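Local coordinates for ESX-1 secretion system protein EccA1 (Mycobacterium tuberculosis, PDB 4F3V), which is thought to supply ATP-derived energy for export of virulence factors by the ESX-1 type VII secretion system, and is represented here by its N-terminal tetratricopeptide-repeat domain, at residues A[238-241]-A[242-245]; A[200-203]-A[204-208]; A[222-225]-A[226-230]; A[260-263]-A[264-267]. One frame throughout, in Å; residues are numbered along the deposited sequence.

Interaction 1: residues A[238-241]-A[242-245]; sequences HPEP and KVAA
Glu240 and Lys242 run side by side in the same direction where the loop after helix 224-237 turns into helix 241-248. Along Glu240, CB rests against Val243, 3.8 Å from its CG2. Its chi1 of -131° is unusual, away from the staggered positions, and the chain then extends until the carboxylate draws level with the end of the lysine. There OE2 lies 3.6 Å from Lys242 CE and also touches CD, so the lysine offers its methylenes to the acid. The charges do not pair directly: Lys242 NZ stays 4.3 Å from Glu240 OE2, beyond a salt bridge, and makes a cation-pi contact with Trp212. OE1 has its strong partner elsewhere, in a salt bridge with Arg208 of helix 207-221.

OE2 also receives a hydrogen bond from a water, at 2.8 Å, and the same water accepts one from Lys242 N, likewise at 2.8 Å. The carboxylate thus serves an N-H of the first helical turn at one remove. Glu240 O takes up the next amides, with a nearly straight bond from Ala244 N (3.1 Å, 172°) and a weak one from Val243 N. Pro241 O accepts from Ala245 N at 2.9 Å. Val243, the buried member, touches Leu231 and Leu234 of helix 224-237, joining the two helices. The arrangement is a helix N-terminus with Glu240 as N-cap and a proline as first helical residue, between consecutive helices of the tetratricopeptide-repeat domain.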
loop_
_atom_site.group_PDB
_atom_site.type_symbol
_atom_site.label_atom_id
_atom_site.label_comp_id
_atom_site.label_asym_id
_atom_site.label_seq_id
_atom_site.Cartn_x
_atom_site.Cartn_y
_atom_site.Cartn_z
ATOM N N HIS A 238 14.182 -9.348 10.536
ATOM C CA HIS A 238 12.913 -9.560 9.833
ATOM C C HIS A 238 12.934 -10.923 9.195
ATOM O O HIS A 238 12.924 -11.045 7.966
ATOM C CB HIS A 238 12.706 -8.468 8.782
ATOM C CG HIS A 238 12.681 -7.053 9.353
ATOM N ND1 HIS A 238 11.611 -6.545 9.988
ATOM C CD2 HIS A 238 13.658 -6.044 9.361
ATOM C CE1 HIS A 238 11.876 -5.277 10.380
ATOM N NE2 HIS A 238 13.130 -4.974 9.994
ATOM N N PRO A 239 12.978 -11.982 10.022
ATOM C CA PRO A 239 13.149 -13.332 9.498
ATOM C C PRO A 239 12.016 -13.789 8.586
ATOM O O PRO A 239 10.847 -13.470 8.825
ATOM C CB PRO A 239 13.224 -14.203 10.757
ATOM C CG PRO A 239 12.556 -13.411 11.816
ATOM C CD PRO A 239 12.829 -11.973 11.484
ATOM N N GLU A 240 12.380 -14.549 7.564
ATOM C CA GLU A 240 11.459 -14.936 6.528
ATOM C C GLU A 240 12.003 -16.163 5.828
ATOM O O GLU A 240 13.204 -16.234 5.594
ATOM C CB GLU A 240 11.413 -13.827 5.501
ATOM C CG GLU A 240 10.057 -13.389 5.130
ATOM C CD GLU A 240 10.113 -12.567 3.884
ATOM O OE1 GLU A 240 10.662 -11.441 3.903
ATOM O OE2 GLU A 240 9.603 -13.078 2.889
ATOM N N PRO A 241 11.125 -17.112 5.442
ATOM C CA PRO A 241 11.588 -18.264 4.654
ATOM C C PRO A 241 12.481 -17.934 3.453
ATOM O O PRO A 241 13.500 -18.568 3.276
ATOM C CB PRO A 241 10.280 -18.914 4.192
ATOM C CG PRO A 241 9.341 -18.631 5.320
ATOM C CD PRO A 241 9.710 -17.257 5.835
ATOM N N LYS A 242 12.127 -16.954 2.636
ATOM C CA LYS A 242 12.940 -16.678 1.444
ATOM C C LYS A 242 14.325 -16.053 1.793
ATOM O O LYS A 242 15.262 -16.127 0.983
ATOM C CB LYS A 242 12.166 -15.830 0.427
ATOM C CG LYS A 242 12.515 -14.351 0.419
ATOM C CD LYS A 242 11.492 -13.478 -0.295
ATOM C CE LYS A 242 11.674 -12.033 0.155
ATOM N NZ LYS A 242 11.001 -11.015 -0.674
ATOM N N VAL A 243 14.444 -15.435 2.974
ATOM C CA VAL A 243 15.720 -14.881 3.414
ATOM C C VAL A 243 16.635 -16.026 3.869
ATOM O O VAL A 243 17.803 -16.084 3.473
ATOM C CB VAL A 243 15.538 -13.829 4.529
ATOM C CG1 VAL A 243 16.893 -13.329 5.015
ATOM C CG2 VAL A 243 14.723 -12.656 4.010
ATOM N N ALA A 244 16.077 -16.955 4.651
ATOM C CA ALA A 244 16.780 -18.178 5.033
ATOM C C ALA A 244 17.253 -18.934 3.799
ATOM O O ALA A 244 18.404 -19.390 3.742
ATOM C CB ALA A 244 15.882 -19.070 5.891
ATOM N N ALA A 245 16.368 -19.059 2.812
ATOM C CA ALA A 245 16.677 -19.764 1.571
ATOM C C ALA A 245 17.792 -19.053 0.782
ATOM O O ALA A 245 18.708 -19.687 0.271
ATOM C CB ALA A 245 15.423 -19.918 0.713
HETATM O O HOH W 1 9.563 -15.873 2.892
#

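Interaction 2: residues A[200-203]-A[204-208]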
loop_
_atom_site.group_PDB
_atom_site.type_symbol
_atom_site.label_atom_id
_atom_site.label_comp_id
_atom_site.label_asym_id
_atom_site.label_seq_id
_atom_site.Cartn_x
_atom_site.Cartn_y
_atom_site.Cartn_z
ATOM N N SER A 200 16.197 8.246 4.945
ATOM C CA SER A 200 15.011 9.080 4.951
ATOM C C SER A 200 14.108 8.655 6.090
ATOM O O SER A 200 14.347 7.616 6.689
ATOM C CB SER A 200 14.263 8.922 3.616
ATOM O OG SER A 200 13.484 7.731 3.602
ATOM N N PRO A 201 13.025 9.423 6.345
ATOM C CA PRO A 201 12.040 9.000 7.348
ATOM C C PRO A 201 11.282 7.710 7.013
ATOM O O PRO A 201 10.639 7.152 7.899
ATOM C CB PRO A 201 11.047 10.171 7.397
ATOM C CG PRO A 201 11.744 11.319 6.756
ATOM C CD PRO A 201 12.654 10.717 5.735
ATOM N N ALA A 202 11.331 7.260 5.757
ATOM C CA ALA A 202 10.687 6.000 5.343
ATOM C C ALA A 202 11.595 4.755 5.510
ATOM O O ALA A 202 11.159 3.617 5.231
ATOM C CB ALA A 202 10.208 6.116 3.876
ATOM N N GLY A 203 12.849 4.963 5.925
ATOM C CA GLY A 203 13.826 3.875 6.002
ATOM C C GLY A 203 13.406 2.689 6.864
ATOM O O GLY A 203 13.612 1.525 6.491
ATOM N N GLU A 204 12.784 2.983 7.997
ATOM C CA GLU A 204 12.303 1.943 8.894
ATOM C C GLU A 204 11.089 1.207 8.308
ATOM O O GLU A 204 11.053 -0.025 8.296
ATOM C CB GLU A 204 12.012 2.503 10.293
ATOM C CG GLU A 204 11.317 1.516 11.229
ATOM C CD GLU A 204 11.514 1.844 12.728
ATOM O OE1 GLU A 204 10.912 2.824 13.232
ATOM O OE2 GLU A 204 12.267 1.107 13.418
ATOM N N ALA A 205 10.110 1.957 7.804
ATOM C CA ALA A 205 8.902 1.353 7.229
ATOM C C ALA A 205 9.229 0.455 6.041
ATOM O O ALA A 205 8.525 -0.516 5.814
ATOM C CB ALA A 205 7.904 2.417 6.795
ATOM N N CYS A 206 10.294 0.780 5.312
ATOM C CA CYS A 206 10.665 0.068 4.092
ATOM C C CYS A 206 11.946 -0.790 4.288
ATOM O O CYS A 206 12.573 -1.212 3.321
ATOM C CB CYS A 206 10.854 1.071 2.946
ATOM S SG CYS A 206 9.381 2.077 2.534
ATOM N N ALA A 207 12.276 -1.095 5.545
ATOM C CA ALA A 207 13.537 -1.770 5.878
ATOM C C ALA A 207 13.701 -3.097 5.153
ATOM O O ALA A 207 14.781 -3.428 4.705
ATOM C CB ALA A 207 13.661 -1.978 7.392
ATOM N N ARG A 208 12.618 -3.849 5.032
ATOM C CA ARG A 208 12.696 -5.179 4.446
ATOM C C ARG A 208 13.038 -5.175 2.945
ATOM O O ARG A 208 13.951 -5.907 2.518
ATOM C CB ARG A 208 11.412 -5.937 4.707
ATOM C CG ARG A 208 11.235 -6.212 6.191
ATOM C CD ARG A 208 9.873 -6.792 6.472
ATOM N NE ARG A 208 9.750 -8.091 5.831
ATOM C CZ ARG A 208 8.615 -8.650 5.425
ATOM N NH1 ARG A 208 7.450 -8.029 5.539
ATOM N NH2 ARG A 208 8.665 -9.851 4.861
HETATM O O HOH W 2 13.487 5.961 9.070
HETATM O O HOH W 3 9.949 4.665 8.487
#
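The peptide carbonyl of Ala202 is the flat group on which this turn closes, and Cys206 occupies its oxygen end. Cys206 N donates to Ala202 O over 3.0 Å from almost directly ahead of the carbonyl, with a C=O...N angle of 165°, though the hydrogen itself is bent off line (140°). The same residue crowds the oxygen with its side chain: CB is 3.4 Å and SG 3.6 Å from Ala202 O. With SG beside its own backbone N (chi1 -60°), the sulfur lies on the side where the Ala202 methyl group can meet it, although the two only graze at 4.3 Å. Cys206 is buried here, packed also on Ile94 and on Val175 of helix 167-183.

Two type I beta turns in succession, Ser200 to Gly203 and Glu204 to Ala207, carry the chain from helix 187-198 into helix 207-221, with Cys206 as N-cap. This is one of the inter-helix connections of the tetratricopeptide-repeat domain. The first turn is reinforced by an ST turn, in which Ser200 OG accepts from Ala202 N, while its hydroxyl has a second partner in Ala197 O at the end of the preceding helix.

Amides that find no protein acceptor across the contact are served by water. One water bridges Ser200 O and Glu204 N. Another donates to Pro201 O at 2.6 Å and accepts from Ala205 N at 2.8 Å, linking two backbone groups that stand too far apart to bond directly; the methyl group of Ala205 rests on Phe168 and Ile94.

Interaction 3: residues A[222-225]-A[226-230]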
loop_
_atom_site.group_PDB
_atom_site.type_symbol
_atom_site.label_atom_id
_atom_site.label_comp_id
_atom_site.label_asym_id
_atom_site.label_seq_id
_atom_site.Cartn_x
_atom_site.Cartn_y
_atom_site.Cartn_z
ATOM N N GLY A 222 28.333 -9.842 -7.827
ATOM C CA GLY A 222 29.394 -10.758 -7.425
ATOM C C GLY A 222 29.901 -10.523 -6.014
ATOM O O GLY A 222 30.766 -11.263 -5.542
ATOM N N ASN A 223 29.408 -9.485 -5.347
ATOM C CA ASN A 223 29.894 -9.115 -4.012
ATOM C C ASN A 223 29.155 -9.950 -2.976
ATOM O O ASN A 223 28.252 -9.461 -2.285
ATOM C CB ASN A 223 29.690 -7.610 -3.774
ATOM C CG ASN A 223 30.341 -7.104 -2.479
ATOM O OD1 ASN A 223 30.770 -7.885 -1.613
ATOM N ND2 ASN A 223 30.399 -5.781 -2.340
ATOM N N GLU A 224 29.530 -11.222 -2.881
ATOM C CA GLU A 224 28.772 -12.188 -2.086
ATOM C C GLU A 224 28.836 -11.894 -0.587
ATOM O O GLU A 224 27.867 -12.130 0.121
ATOM C CB GLU A 224 29.207 -13.621 -2.395
ATOM C CG GLU A 224 28.412 -14.737 -1.716
ATOM C CD GLU A 224 26.915 -14.706 -1.998
ATOM O OE1 GLU A 224 26.452 -13.998 -2.922
ATOM O OE2 GLU A 224 26.165 -15.378 -1.268
ATOM N N SER A 225 29.949 -11.359 -0.108
ATOM C CA SER A 225 30.097 -11.134 1.331
ATOM C C SER A 225 29.202 -9.959 1.761
ATOM O O SER A 225 28.618 -9.996 2.839
ATOM C CB SER A 225 31.566 -10.914 1.713
ATOM O OG SER A 225 32.048 -9.737 1.094
ATOM N N ALA A 226 29.039 -8.957 0.899
ATOM C CA ALA A 226 28.068 -7.893 1.162
ATOM C C ALA A 226 26.644 -8.460 1.179
ATOM O O ALA A 226 25.862 -8.150 2.068
ATOM C CB ALA A 226 28.186 -6.765 0.144
ATOM N N ALA A 227 26.304 -9.279 0.190
ATOM C CA ALA A 227 24.974 -9.866 0.114
ATOM C C ALA A 227 24.653 -10.663 1.379
ATOM O O ALA A 227 23.565 -10.561 1.935
ATOM C CB ALA A 227 24.873 -10.772 -1.120
ATOM N N VAL A 228 25.611 -11.470 1.817
ATOM C CA VAL A 228 25.429 -12.336 2.978
ATOM C C VAL A 228 25.248 -11.490 4.238
ATOM O O VAL A 228 24.417 -11.818 5.075
ATOM C CB VAL A 228 26.622 -13.337 3.144
ATOM C CG1 VAL A 228 26.664 -13.932 4.551
ATOM C CG2 VAL A 228 26.554 -14.449 2.098
ATOM N N ALA A 229 26.025 -10.412 4.380
ATOM C CA ALA A 229 25.930 -9.533 5.547
ATOM C C ALA A 229 24.509 -8.913 5.610
ATOM O O ALA A 229 23.867 -8.908 6.662
ATOM C CB ALA A 229 27.030 -8.458 5.522
ATOM N N LEU A 230 23.983 -8.496 4.457
ATOM C CA LEU A 230 22.639 -7.922 4.416
ATOM C C LEU A 230 21.548 -8.970 4.742
ATOM O O LEU A 230 20.578 -8.670 5.439
ATOM C CB LEU A 230 22.391 -7.240 3.061
ATOM C CG LEU A 230 23.149 -5.913 2.835
ATOM C CD1 LEU A 230 23.404 -5.642 1.349
ATOM C CD2 LEU A 230 22.460 -4.702 3.477
#
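Asn223 and Ala227 are joined through their backbones, Ala227 N donating to Asn223 O over 3.2 Å in the carbonyl plane. Just ahead of this first helical bond Gly222, with a phi of 101°, ends helix 207-221 in a Schellman motif, and Asn223 sits at the centre of an inverse gamma turn, so one helix stops and the next begins within two residues. Val228 N to Glu224 O and Ala229 N to Ser225 O then continue the regular bonding of helix 224-237.

The Asn223 side chain caps that helix. Its CG stands anti to the backbone N (chi1 -172°), which swings OD1 back to accept from Ala226 N at 3.2 Å. The donor sits well above the plane of the amide, 56° out of it. The Ala226 methyl group lies almost equally near CG, OD1 and ND2 of the amide, 3.4 Å from CG, and limits how the group can turn.

Glu224 bends at chi2 and passes slantwise over Val228, where OE2 comes to 3.5 Å from Val228 CG2. That oxygen is engaged in a salt bridge with Arg219 of helix 207-221. An N-cap amide, and an acid in the first turn, would both be expected to favour the positive end of the helix dipole, while the bond to Arg219 ties that end to the preceding helix.

Interaction 4: residues A[260-263]-A[264-267]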
loop_
_atom_site.group_PDB
_atom_site.type_symbol
_atom_site.label_atom_id
_atom_site.label_comp_id
_atom_site.label_asym_id
_atom_site.label_seq_id
_atom_site.Cartn_x
_atom_site.Cartn_y
_atom_site.Cartn_z
ATOM N N GLU A 260 12.704 -2.932 -22.709
ATOM C CA GLU A 260 12.304 -3.606 -23.945
ATOM C C GLU A 260 11.431 -4.834 -23.669
ATOM O O GLU A 260 10.397 -5.049 -24.307
ATOM C CB GLU A 260 13.552 -3.980 -24.763
ATOM C CG GLU A 260 14.323 -2.737 -25.238
ATOM C CD GLU A 260 15.201 -2.044 -24.181
ATOM O OE1 GLU A 260 15.377 -2.507 -23.017
ATOM O OE2 GLU A 260 15.726 -0.966 -24.536
ATOM N N GLN A 261 11.831 -5.625 -22.690
ATOM C CA GLN A 261 11.075 -6.821 -22.344
ATOM C C GLN A 261 9.681 -6.459 -21.806
ATOM O O GLN A 261 8.683 -7.066 -22.198
ATOM C CB GLN A 261 11.876 -7.660 -21.352
ATOM C CG GLN A 261 11.454 -9.107 -21.303
ATOM C CD GLN A 261 12.328 -9.984 -20.434
ATOM O OE1 GLN A 261 12.678 -9.623 -19.313
ATOM N NE2 GLN A 261 12.630 -11.188 -20.936
ATOM N N ILE A 262 9.602 -5.472 -20.918
ATOM C CA ILE A 262 8.297 -5.009 -20.415
ATOM C C ILE A 262 7.389 -4.531 -21.576
ATOM O O ILE A 262 6.207 -4.878 -21.637
ATOM C CB ILE A 262 8.443 -3.868 -19.374
ATOM C CG1 ILE A 262 9.148 -4.387 -18.098
ATOM C CG2 ILE A 262 7.085 -3.279 -19.084
ATOM C CD1 ILE A 262 9.555 -3.291 -17.119
ATOM N N ALA A 263 7.951 -3.757 -22.496
ATOM C CA ALA A 263 7.193 -3.279 -23.651
ATOM C C ALA A 263 6.721 -4.408 -24.579
ATOM O O ALA A 263 5.719 -4.244 -25.279
ATOM C CB ALA A 263 8.012 -2.258 -24.441
ATOM N N SER A 264 7.417 -5.538 -24.592
ATOM C CA SER A 264 7.010 -6.681 -25.433
ATOM C C SER A 264 5.935 -7.565 -24.774
ATOM O O SER A 264 5.501 -8.541 -25.355
ATOM C CB SER A 264 8.221 -7.558 -25.789
ATOM O OG SER A 264 8.583 -8.357 -24.662
ATOM N N ARG A 265 5.496 -7.240 -23.567
ATOM C CA ARG A 265 4.447 -8.050 -22.944
ATOM C C ARG A 265 3.183 -8.025 -23.806
ATOM O O ARG A 265 2.739 -6.956 -24.222
ATOM C CB ARG A 265 4.126 -7.529 -21.542
ATOM C CG ARG A 265 5.189 -7.803 -20.496
ATOM C CD ARG A 265 4.860 -7.087 -19.183
ATOM N NE ARG A 265 5.944 -7.220 -18.205
ATOM C CZ ARG A 265 5.879 -6.763 -16.949
ATOM N NH1 ARG A 265 4.782 -6.134 -16.506
ATOM N NH2 ARG A 265 6.904 -6.942 -16.134
ATOM N N ALA A 266 2.597 -9.191 -24.055
ATOM C CA ALA A 266 1.300 -9.265 -24.737
ATOM C C ALA A 266 0.224 -8.560 -23.888
ATOM O O ALA A 266 -0.719 -7.966 -24.423
ATOM C CB ALA A 266 0.913 -10.718 -25.019
ATOM N N ASP A 267 0.385 -8.631 -22.566
ATOM C CA ASP A 267 -0.470 -7.906 -21.629
ATOM C C ASP A 267 0.443 -7.183 -20.636
ATOM O O ASP A 267 1.085 -7.836 -19.830
ATOM C CB ASP A 267 -1.365 -8.895 -20.908
ATOM C CG ASP A 267 -2.193 -8.258 -19.779
ATOM O OD1 ASP A 267 -2.092 -7.047 -19.489
ATOM O OD2 ASP A 267 -2.966 -9.018 -19.181
HETATM O O HOH W 4 2.972 -4.385 -24.024
#
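Ile262 and Arg265 lie side by side and point the same way at the C-terminal end of helix 259-263, where the chain of this tetratricopeptide-repeat domain leaves its last helix for an irregular tail. Arg265 is extended from CG to NE and runs past Ile262, so that the isoleucine lies over part of one face of the guanidinium: CG2 stands 4.1 Å above its plane, displaced toward the rim, and CG1 is 3.9 Å from NH2. Arg265 is buried, and its charged end is held by backbone oxygens: NH2 by Glu149 O and NH1 by Ala148 O, both in the loop after helix 134-147, with Pro268 O of the tail also accepting from NH1.

At the base, Arg265 N donates to Ile262 O (3.1 Å) from well above the carbonyl plane, while CG packs on the same oxygen at 3.3 Å. Ser264 sends its hydroxyl roughly at right angles to the arginine, to the helix end. With chi1 at 76°, OG donates to Gln261 O at 2.8 Å. Ser264 N adds only weak bonds, to Glu260 O and Gln261 O. A water donates to both Ala263 O and Arg265 O, spanning the turn at 3.0 and 2.6 Å.

How the interactions relate
Along the chain the order is interaction 2, 3, 1, 4, and each lies at an end of a helix in the C-terminal part of the domain. Interactions 2, 3 and 1 sit at the starts of the consecutive helices 207-221, 224-237 and 241-248. Interactions 1 and 2, with centres about 19 Å apart, touch: the salt bridge noted for Glu240 is accompanied by His238 packing on Arg208 and Ala207, so two helix starts are joined directly. Interaction 3 lies about 15 Å from interaction 1 between centres, without contact. Interaction 4, at the end of helix 259-263, is remote, about 31 Å from interactions 1 and 2 between centres, where the chain's tail meets the loop after helix 134-147.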